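4-hydroxybutyrate CoA-transferase (Porphyromonas gingivalis, PDB 3EH7) probably transfers coenzyme A between short-chain carboxylic acids such as acetate and 4-hydroxybutyrate. Local coordinates at residues Ala18-Ala21 with Val22-Ile25; Arg114-Ile117 with Leu118-Asp121; Met129-Glu132 with Asn133-Ser137; Tyr144-Pro147 with Ala148-Ala152. All coordinates share one frame; numbering follows the deposited sequence.

Contact 1. Residues Ala18-Ala21 with Val22-Ile25; sequences AEEA and VKHI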
loop_
_atom_site.group_PDB
_atom_site.type_symbol
_atom_site.label_atom_id
_atom_site.label_comp_id
_atom_site.label_asym_id
_atom_site.label_seq_id
_atom_site.Cartn_x
_atom_site.Cartn_y
_atom_site.Cartn_z
ATOM N N ALA A 18 41.006 2.505 -11.147
ATOM C CA ALA A 18 39.615 2.936 -11.363
ATOM C C ALA A 18 39.303 3.141 -12.847
ATOM O O ALA A 18 38.233 2.759 -13.324
ATOM C CB ALA A 18 39.324 4.241 -10.591
ATOM N N GLU A 19 40.247 3.756 -13.554
ATOM C CA GLU A 19 40.117 4.034 -14.982
ATOM C C GLU A 19 40.060 2.741 -15.817
ATOM O O GLU A 19 39.248 2.619 -16.734
ATOM C CB GLU A 19 41.293 4.920 -15.434
ATOM C CG GLU A 19 41.531 4.950 -16.944
ATOM C CD GLU A 19 42.419 6.113 -17.410
ATOM O OE1 GLU A 19 43.506 5.833 -17.951
ATOM O OE2 GLU A 19 42.028 7.301 -17.246
ATOM N N GLU A 20 40.959 1.802 -15.511
ATOM C CA GLU A 20 40.972 0.483 -16.143
ATOM C C GLU A 20 39.642 -0.272 -15.885
ATOM O O GLU A 20 39.063 -0.843 -16.808
ATOM C CB GLU A 20 42.158 -0.315 -15.608
ATOM C CG GLU A 20 42.266 -1.778 -16.053
ATOM C CD GLU A 20 42.283 -1.966 -17.566
ATOM O OE1 GLU A 20 42.745 -1.037 -18.288
ATOM O OE2 GLU A 20 41.835 -3.057 -18.018
ATOM N N ALA A 21 39.162 -0.245 -14.647
ATOM C CA ALA A 21 37.912 -0.935 -14.284
ATOM C C ALA A 21 36.710 -0.414 -15.077
ATOM O O ALA A 21 36.039 -1.201 -15.738
ATOM C CB ALA A 21 37.635 -0.863 -12.742
ATOM N N VAL A 22 36.451 0.895 -15.047
ATOM C CA VAL A 22 35.219 1.434 -15.648
ATOM C C VAL A 22 35.237 1.354 -17.181
ATOM O O VAL A 22 34.184 1.426 -17.832
ATOM C CB VAL A 22 34.901 2.910 -15.196
ATOM C CG1 VAL A 22 34.838 3.008 -13.683
ATOM C CG2 VAL A 22 35.909 3.932 -15.786
ATOM N N LYS A 23 36.437 1.213 -17.738
ATOM C CA LYS A 23 36.667 1.011 -19.176
ATOM C C LYS A 23 35.799 -0.121 -19.766
ATOM O O LYS A 23 35.433 -0.077 -20.943
ATOM C CB LYS A 23 38.148 0.685 -19.396
ATOM C CG LYS A 23 38.662 0.845 -20.799
ATOM C CD LYS A 23 40.136 0.418 -20.898
ATOM C CE LYS A 23 40.324 -1.094 -20.646
ATOM N NZ LYS A 23 41.588 -1.640 -21.259
ATOM N N HIS A 24 35.491 -1.127 -18.946
ATOM C CA HIS A 24 34.751 -2.316 -19.381
ATOM C C HIS A 24 33.237 -2.168 -19.353
ATOM O O HIS A 24 32.522 -3.116 -19.667
ATOM C CB HIS A 24 35.196 -3.533 -18.554
ATOM C CG HIS A 24 36.668 -3.779 -18.632
ATOM N ND1 HIS A 24 37.265 -4.358 -19.728
ATOM C CD2 HIS A 24 37.671 -3.475 -17.777
ATOM C CE1 HIS A 24 38.571 -4.425 -19.538
ATOM N NE2 HIS A 24 38.843 -3.895 -18.358
ATOM N N ILE A 25 32.755 -0.986 -18.984
ATOM C CA ILE A 25 31.350 -0.661 -19.142
ATOM C C ILE A 25 31.130 -0.314 -20.602
ATOM O O ILE A 25 31.984 0.314 -21.211
ATOM C CB ILE A 25 30.937 0.550 -18.312
ATOM C CG1 ILE A 25 31.257 0.337 -16.825
ATOM C CG2 ILE A 25 29.435 0.826 -18.516
ATOM C CD1 ILE A 25 30.983 1.563 -15.971
#
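Glu20 reaches both Lys23 and His24 because its side chain leaves with CG anti to the backbone N (chi1 174°) and then bends at chi2, which folds the carboxylate back toward the residues that follow. Lys23 starts out the same way, CG opposite its own N, and kinks at chi3, laying its end against that carboxylate.

The two carboxylate oxygens are shared out. Glu20 OE2 accepts a hydrogen bond from His24 NE2 at 3.1 Å; the ring nitrogen approaches from above the carboxylate plane, and ring and carboxylate are turned 73° against each other. Glu20 OE1 forms a salt bridge with Lys23 NZ at 3.2 Å, weak as a hydrogen bond.

Behind these side chains the helix is finishing. Val22 N donates to Ala18 O at 3.1 Å, and the Lys23 N to Glu19 O bond is longer at 3.3 Å. His24 N bonds to Ala21 O at 3.3 Å, three residues back, within the type I turn Val22-Ile25, which the bond from Ile25 N to Val22 O closes. Val22 packs on helix 41-49, and the His24 ring stacks with Tyr179.

With a lysine and a histidine both drawn to it, Glu20 is probably kept ionised, and its negative charge would in turn favour a protonated His24 at this helix end.

Contact 2. Residues Arg114-Ile117 with Leu118-Asp121; sequences RKDI and LHID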
loop_
_atom_site.group_PDB
_atom_site.type_symbol
_atom_site.label_atom_id
_atom_site.label_comp_id
_atom_site.label_asym_id
_atom_site.label_seq_id
_atom_site.Cartn_x
_atom_site.Cartn_y
_atom_site.Cartn_z
ATOM N N ARG A 114 16.576 -9.167 -9.399
ATOM C CA ARG A 114 16.799 -10.605 -9.591
ATOM C C ARG A 114 15.956 -11.194 -10.705
ATOM O O ARG A 114 16.387 -12.146 -11.338
ATOM C CB ARG A 114 16.538 -11.411 -8.321
ATOM C CG ARG A 114 17.677 -11.372 -7.339
ATOM C CD ARG A 114 17.432 -12.336 -6.205
ATOM N NE ARG A 114 16.327 -11.895 -5.363
ATOM C CZ ARG A 114 16.433 -11.029 -4.343
ATOM N NH1 ARG A 114 17.603 -10.462 -4.012
ATOM N NH2 ARG A 114 15.359 -10.725 -3.640
ATOM N N LYS A 115 14.768 -10.645 -10.932
ATOM C CA LYS A 115 13.914 -11.101 -12.021
ATOM C C LYS A 115 14.187 -10.408 -13.362
ATOM O O LYS A 115 13.385 -10.522 -14.293
ATOM C CB LYS A 115 12.464 -10.895 -11.645
ATOM C CG LYS A 115 12.015 -11.787 -10.528
ATOM C CD LYS A 115 10.667 -11.293 -9.987
ATOM C CE LYS A 115 10.190 -12.158 -8.818
ATOM N NZ LYS A 115 9.869 -13.533 -9.306
ATOM N N ASP A 116 15.312 -9.697 -13.465
ATOM C CA ASP A 116 15.632 -8.909 -14.652
ATOM C C ASP A 116 14.540 -7.948 -15.121
ATOM O O ASP A 116 14.594 -7.449 -16.243
ATOM C CB ASP A 116 16.034 -9.833 -15.804
ATOM C CG ASP A 116 17.525 -9.877 -16.030
ATOM O OD1 ASP A 116 18.313 -9.367 -15.204
ATOM O OD2 ASP A 116 17.916 -10.449 -17.069
ATOM N N ILE A 117 13.578 -7.638 -14.265
ATOM C CA ILE A 117 12.622 -6.578 -14.574
ATOM C C ILE A 117 13.312 -5.197 -14.516
ATOM O O ILE A 117 13.001 -4.324 -15.316
ATOM C CB ILE A 117 11.402 -6.614 -13.654
ATOM C CG1 ILE A 117 10.630 -7.926 -13.814
ATOM C CG2 ILE A 117 10.483 -5.431 -13.928
ATOM C CD1 ILE A 117 9.833 -8.253 -12.591
ATOM N N LEU A 118 14.245 -5.010 -13.580
ATOM C CA LEU A 118 15.165 -3.865 -13.591
ATOM C C LEU A 118 16.536 -4.441 -13.798
ATOM O O LEU A 118 17.136 -4.970 -12.853
ATOM C CB LEU A 118 15.100 -3.080 -12.270
ATOM C CG LEU A 118 16.123 -1.965 -12.010
ATOM C CD1 LEU A 118 15.985 -0.811 -12.949
ATOM C CD2 LEU A 118 15.942 -1.466 -10.594
ATOM N N HIS A 119 17.020 -4.372 -15.037
ATOM C CA HIS A 119 18.238 -5.042 -15.419
ATOM C C HIS A 119 19.436 -4.155 -15.123
ATOM O O HIS A 119 19.469 -2.980 -15.510
ATOM C CB HIS A 119 18.200 -5.406 -16.915
ATOM C CG HIS A 119 19.471 -6.003 -17.429
ATOM N ND1 HIS A 119 19.743 -7.354 -17.356
ATOM C CD2 HIS A 119 20.559 -5.432 -18.004
ATOM C CE1 HIS A 119 20.942 -7.589 -17.867
ATOM N NE2 HIS A 119 21.457 -6.440 -18.270
ATOM N N ILE A 120 20.438 -4.737 -14.476
ATOM C CA ILE A 120 21.658 -4.031 -14.153
ATOM C C ILE A 120 22.821 -4.748 -14.835
ATOM O O ILE A 120 23.110 -5.910 -14.537
ATOM C CB ILE A 120 21.869 -3.984 -12.637
ATOM C CG1 ILE A 120 20.902 -2.978 -12.027
ATOM C CG2 ILE A 120 23.317 -3.634 -12.310
ATOM C CD1 ILE A 120 20.662 -3.216 -10.591
ATOM N N ASP A 121 23.503 -4.055 -15.735
ATOM C CA ASP A 121 24.589 -4.673 -16.426
ATOM C C ASP A 121 25.870 -4.650 -15.591
ATOM O O ASP A 121 26.686 -5.571 -15.686
ATOM C CB ASP A 121 24.824 -3.956 -17.748
ATOM C CG ASP A 121 23.615 -4.030 -18.682
ATOM O OD1 ASP A 121 23.477 -5.039 -19.396
ATOM O OD2 ASP A 121 22.813 -3.082 -18.696
#
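His119 turns its ND1 toward Asp116, three residues earlier, and donates a hydrogen bond to OD1 at 3.3 Å. The two side chains run side by side and point the same way, yet their flat groups are steeply inclined, with carboxylate and ring planes 69° apart. The imidazole nitrogen meets OD1 from above the carboxylate plane rather than within it.

Asp116 has an off-staggered chi1 of -103° and left-handed helical backbone angles. His119 is relaxed by comparison, CG opposite the backbone N at chi1 175°, a torsion that places ND1 beside Asp116 and leaves NE2 for Asp121. At that other end of the ring NE2 donates to Asp121 OD1 at 2.7 Å, with this oxygen in the ring plane. One imidazole thus spans two carboxylates, which probably favours its charged form. Leu118 faces elsewhere, onto Met112 and Ile113 of helix 109-114, while Ile117 packs on Lys402 of the second subunit.

Lys115 is the first residue to leave helical angles after that helix, and Asp121 bonds to Arg30 just before strand 122-127 begins, making this a helix-to-strand connection of the parallel alpha/beta sheet in the N-terminal domain.

Contact 3. Residues Met129-Glu132 with Asn133-Ser137; sequences MPDE and NGYCS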
loop_
_atom_site.group_PDB
_atom_site.type_symbol
_atom_site.label_atom_id
_atom_site.label_comp_id
_atom_site.label_asym_id
_atom_site.label_seq_id
_atom_site.Cartn_x
_atom_site.Cartn_y
_atom_site.Cartn_z
HETATM N N MSE A 129 37.703 -3.916 3.407
HETATM C CA MSE A 129 38.782 -4.860 3.168
HETATM C C MSE A 129 38.268 -6.278 3.438
HETATM O O MSE A 129 37.460 -6.447 4.318
HETATM C CB MSE A 129 39.934 -4.560 4.134
HETATM C CG MSE A 129 40.694 -3.320 3.784
HETATM SE SE MSE A 129 41.749 -3.602 2.181
HETATM C CE MSE A 129 43.227 -4.690 2.868
ATOM N N PRO A 130 38.745 -7.286 2.680
ATOM C CA PRO A 130 38.341 -8.652 2.955
ATOM C C PRO A 130 38.842 -9.148 4.296
ATOM O O PRO A 130 39.951 -8.811 4.742
ATOM C CB PRO A 130 39.017 -9.454 1.843
ATOM C CG PRO A 130 40.215 -8.691 1.540
ATOM C CD PRO A 130 39.753 -7.249 1.606
ATOM N N ASP A 131 38.018 -9.956 4.928
ATOM C CA ASP A 131 38.432 -10.651 6.111
ATOM C C ASP A 131 39.320 -11.827 5.685
ATOM O O ASP A 131 39.681 -11.978 4.506
ATOM C CB ASP A 131 37.207 -11.080 6.942
ATOM C CG ASP A 131 36.369 -12.153 6.256
ATOM O OD1 ASP A 131 36.928 -12.961 5.481
ATOM O OD2 ASP A 131 35.151 -12.173 6.499
ATOM N N GLU A 132 39.682 -12.643 6.667
ATOM C CA GLU A 132 40.604 -13.766 6.477
ATOM C C GLU A 132 40.009 -14.856 5.576
ATOM O O GLU A 132 40.748 -15.601 4.937
ATOM C CB GLU A 132 40.941 -14.389 7.836
ATOM C CG GLU A 132 41.505 -13.403 8.859
ATOM C CD GLU A 132 42.305 -14.093 9.962
ATOM O OE1 GLU A 132 42.164 -15.330 10.120
ATOM O OE2 GLU A 132 43.078 -13.409 10.671
ATOM N N ASN A 133 38.677 -14.929 5.557
ATOM C CA ASN A 133 37.923 -15.875 4.742
ATOM C C ASN A 133 37.628 -15.396 3.319
ATOM O O ASN A 133 37.035 -16.125 2.525
ATOM C CB ASN A 133 36.622 -16.188 5.463
ATOM C CG ASN A 133 36.860 -16.830 6.810
ATOM O OD1 ASN A 133 37.924 -17.419 7.049
ATOM N ND2 ASN A 133 35.857 -16.773 7.679
ATOM N N GLY A 134 38.059 -14.174 3.008
ATOM C CA GLY A 134 37.911 -13.602 1.681
ATOM C C GLY A 134 36.593 -12.882 1.485
ATOM O O GLY A 134 36.220 -12.586 0.369
ATOM N N TYR A 135 35.899 -12.596 2.577
ATOM C CA TYR A 135 34.655 -11.854 2.510
ATOM C C TYR A 135 34.839 -10.361 2.776
ATOM O O TYR A 135 35.483 -9.971 3.748
ATOM C CB TYR A 135 33.633 -12.441 3.489
ATOM C CG TYR A 135 33.008 -13.736 3.024
ATOM C CD1 TYR A 135 31.890 -13.720 2.232
ATOM C CD2 TYR A 135 33.552 -14.967 3.369
ATOM C CE1 TYR A 135 31.333 -14.875 1.784
ATOM C CE2 TYR A 135 32.993 -16.141 2.925
ATOM C CZ TYR A 135 31.882 -16.092 2.154
ATOM O OH TYR A 135 31.283 -17.241 1.703
ATOM N N CYS A 136 34.295 -9.544 1.878
ATOM C CA CYS A 136 34.213 -8.093 2.060
ATOM C C CYS A 136 32.829 -7.749 2.514
ATOM O O CYS A 136 31.858 -8.358 2.064
ATOM C CB CYS A 136 34.402 -7.375 0.748
ATOM S SG CYS A 136 35.998 -7.636 0.013
ATOM N N SER A 137 32.737 -6.734 3.358
ATOM C CA SER A 137 31.467 -6.151 3.739
ATOM C C SER A 137 31.042 -5.013 2.783
ATOM O O SER A 137 31.862 -4.306 2.224
ATOM C CB SER A 137 31.562 -5.630 5.176
ATOM O OG SER A 137 30.443 -4.870 5.553
HETATM O O HOH W 1 33.483 -14.461 6.919
#
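Asp131 OD1 reaches across the turn to the backbone of Tyr135, whose N donates to it at 3.1 Å from above the carboxylate plane. The same oxygen lies 2.6 Å from Asn133 N, but that bond is bent and counts as weak. The other oxygen, Asp131 OD2, rests 3.4 Å from Tyr135 CB; the two side chains travel alongside each other with carboxylate and ring planes 57° apart.

What turns the carboxylate inward is its first torsion: with chi1 at 68°, CG sits between the backbone N and the carbonyl carbon, which puts OD1 within reach of the amides of Asn133 and Tyr135. Backbone bonds frame it. Asp131 N gives its hydrogen to Tyr135 O at 2.8 Å, nearly straight, and Gly134 N returns one to Asp131 O at 3.1 Å. The latter closes the type I beta turn Asp131-Gly134, and the whole fits a type I turn with a G1 beta bulge, the chain coming back almost antiparallel, 167° from its outgoing direction. Gly134 has a positive phi, where a side chain would jam against the carbonyl of Asn133.

Next to the turn, Pro130 CB packs on Cys136 SG at 4.0 Å, and both residues lean on Ile159 of strand 154-160. A water accepts a weak bond from Asn133 ND2 and donates to Asp131 OD2, bridging the carboxylate to the Asn133 side chain.

Farther out, strand 135-137 pairs antiparallel with strand 171-173, and the Tyr135 ring meets His173 edge to face. Ser137 is hydrogen-bonded to Ser128, backbone to backbone and from its N to Ser128 OG, where strand 122-127 has just been left.

Contact 4. Residues Tyr144-Pro147 with Ala148-Ala152; sequences YSKP and AAESA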
loop_
_atom_site.group_PDB
_atom_site.type_symbol
_atom_site.label_atom_id
_atom_site.label_comp_id
_atom_site.label_asym_id
_atom_site.label_seq_id
_atom_site.Cartn_x
_atom_site.Cartn_y
_atom_site.Cartn_z
ATOM N N TYR A 144 19.996 -1.836 -1.898
ATOM C CA TYR A 144 19.924 -2.571 -3.148
ATOM C C TYR A 144 21.325 -2.820 -3.705
ATOM O O TYR A 144 21.474 -3.491 -4.717
ATOM C CB TYR A 144 19.105 -1.799 -4.193
ATOM C CG TYR A 144 19.796 -0.524 -4.647
ATOM C CD1 TYR A 144 20.686 -0.525 -5.715
ATOM C CD2 TYR A 144 19.615 0.663 -3.953
ATOM C CE1 TYR A 144 21.326 0.633 -6.100
ATOM C CE2 TYR A 144 20.255 1.821 -4.326
ATOM C CZ TYR A 144 21.106 1.806 -5.402
ATOM O OH TYR A 144 21.742 2.973 -5.757
ATOM N N SER A 145 22.338 -2.210 -3.085
ATOM C CA SER A 145 23.716 -2.291 -3.566
ATOM C C SER A 145 24.189 -3.732 -3.546
ATOM O O SER A 145 24.798 -4.212 -4.514
ATOM C CB SER A 145 24.642 -1.414 -2.707
ATOM O OG SER A 145 24.218 -0.055 -2.659
ATOM N N LYS A 146 23.903 -4.438 -2.453
ATOM C CA LYS A 146 24.268 -5.847 -2.336
ATOM C C LYS A 146 23.516 -6.720 -3.340
ATOM O O LYS A 146 24.160 -7.464 -4.083
ATOM C CB LYS A 146 24.089 -6.340 -0.901
ATOM C CG LYS A 146 24.142 -7.856 -0.688
ATOM C CD LYS A 146 24.314 -8.148 0.805
ATOM C CE LYS A 146 24.566 -9.578 1.109
ATOM N NZ LYS A 146 23.395 -10.332 0.872
ATOM N N PRO A 147 22.167 -6.620 -3.375
ATOM C CA PRO A 147 21.418 -7.310 -4.421
ATOM C C PRO A 147 21.927 -7.006 -5.833
ATOM O O PRO A 147 22.010 -7.917 -6.635
ATOM C CB PRO A 147 20.003 -6.796 -4.235
ATOM C CG PRO A 147 19.901 -6.477 -2.786
ATOM C CD PRO A 147 21.263 -6.116 -2.315
ATOM N N ALA A 148 22.309 -5.760 -6.117
ATOM C CA ALA A 148 22.849 -5.439 -7.443
ATOM C C ALA A 148 24.144 -6.214 -7.714
ATOM O O ALA A 148 24.303 -6.812 -8.779
ATOM C CB ALA A 148 23.072 -3.931 -7.601
ATOM N N ALA A 149 25.060 -6.197 -6.760
ATOM C CA ALA A 149 26.323 -6.916 -6.887
ATOM C C ALA A 149 26.074 -8.420 -7.080
ATOM O O ALA A 149 26.825 -9.084 -7.774
ATOM C CB ALA A 149 27.208 -6.690 -5.677
ATOM N N GLU A 150 25.020 -8.953 -6.482
ATOM C CA GLU A 150 24.792 -10.379 -6.577
ATOM C C GLU A 150 24.139 -10.775 -7.872
ATOM O O GLU A 150 24.075 -11.947 -8.169
ATOM C CB GLU A 150 23.929 -10.868 -5.410
ATOM C CG GLU A 150 24.650 -10.794 -4.073
ATOM C CD GLU A 150 23.717 -10.967 -2.888
ATOM O OE1 GLU A 150 22.459 -10.835 -3.041
ATOM O OE2 GLU A 150 24.252 -11.207 -1.799
ATOM N N SER A 151 23.611 -9.803 -8.615
ATOM C CA SER A 151 22.944 -10.081 -9.866
ATOM C C SER A 151 23.612 -9.560 -11.139
ATOM O O SER A 151 23.314 -10.058 -12.196
ATOM C CB SER A 151 21.516 -9.538 -9.818
ATOM O OG SER A 151 20.701 -10.458 -9.137
ATOM N N ALA A 152 24.467 -8.549 -11.051
ATOM C CA ALA A 152 24.979 -7.871 -12.254
ATOM C C ALA A 152 25.923 -8.757 -13.030
ATOM O O ALA A 152 26.691 -9.519 -12.463
ATOM C CB ALA A 152 25.665 -6.575 -11.904
HETATM O O HOH W 2 20.923 -9.690 -0.885
HETATM O O HOH W 3 20.382 -9.942 -6.677
#
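Lys146 and Glu150, one helical turn apart, lean across each other at an angle and join in a salt bridge, NZ to OE2 at 2.9 Å. The ammonium group comes in on the syn side of the carboxylate, 25° out of its plane. Lys146 runs extended from its backbone until chi4, -70°, bends NZ round to that oxygen, while its CG lies against the same OE2 at 3.5 Å. Glu150 lies stretched beyond CG, with its CG touching Lys146 O. A water fills in on the remaining oxygen, donating to Glu150 OE1 and accepting from Lys146 NZ, and Asp169 offers the lysine a further ion pair, long and weak.

Beneath this bridge the main chain winds as a helix: Ala148 N donates to Tyr144 O at 2.8 Å, Ala149 N to Ser145 O at 3.0 Å and Glu150 N to Lys146 O at 3.0 Å. Pro147 O receives weak bonds from Glu150 N and Ser151 N; a second water donates to Pro147 O at 2.6 Å and is also bonded to Ser151 OG.

Pro147 and Ser151 turn to helix 109-114, Ala148 meets Ile120 in the loop before strand 122-127, and Ala149 packs on Val125 of that strand, setting helix 145-151 against the parallel sheet.

All four contacts belong to the N-terminal family region, yet they differ in depth. Contact 4 is the buried one, its centre about 17 Å from that of the chain, whereas contacts 1, 2 and 3 are partly buried. Contacts 2 and 4 touch directly, and both border helix 109-114 and strand 122-127. Contact 1 packs on strands 179-183 and 154-160 and on helix 41-49; contact 3 leads into strand 135-137, which pairs with strand 171-173, and shares strand 154-160 with contact 1. Buried contact 4 still carries a lysine-glutamate bridge with a water, while the histidine-carboxylate pairs of contacts 1 and 2 sit at a partly buried helix end and loop; in contact 3 a carboxylate serves backbone amides.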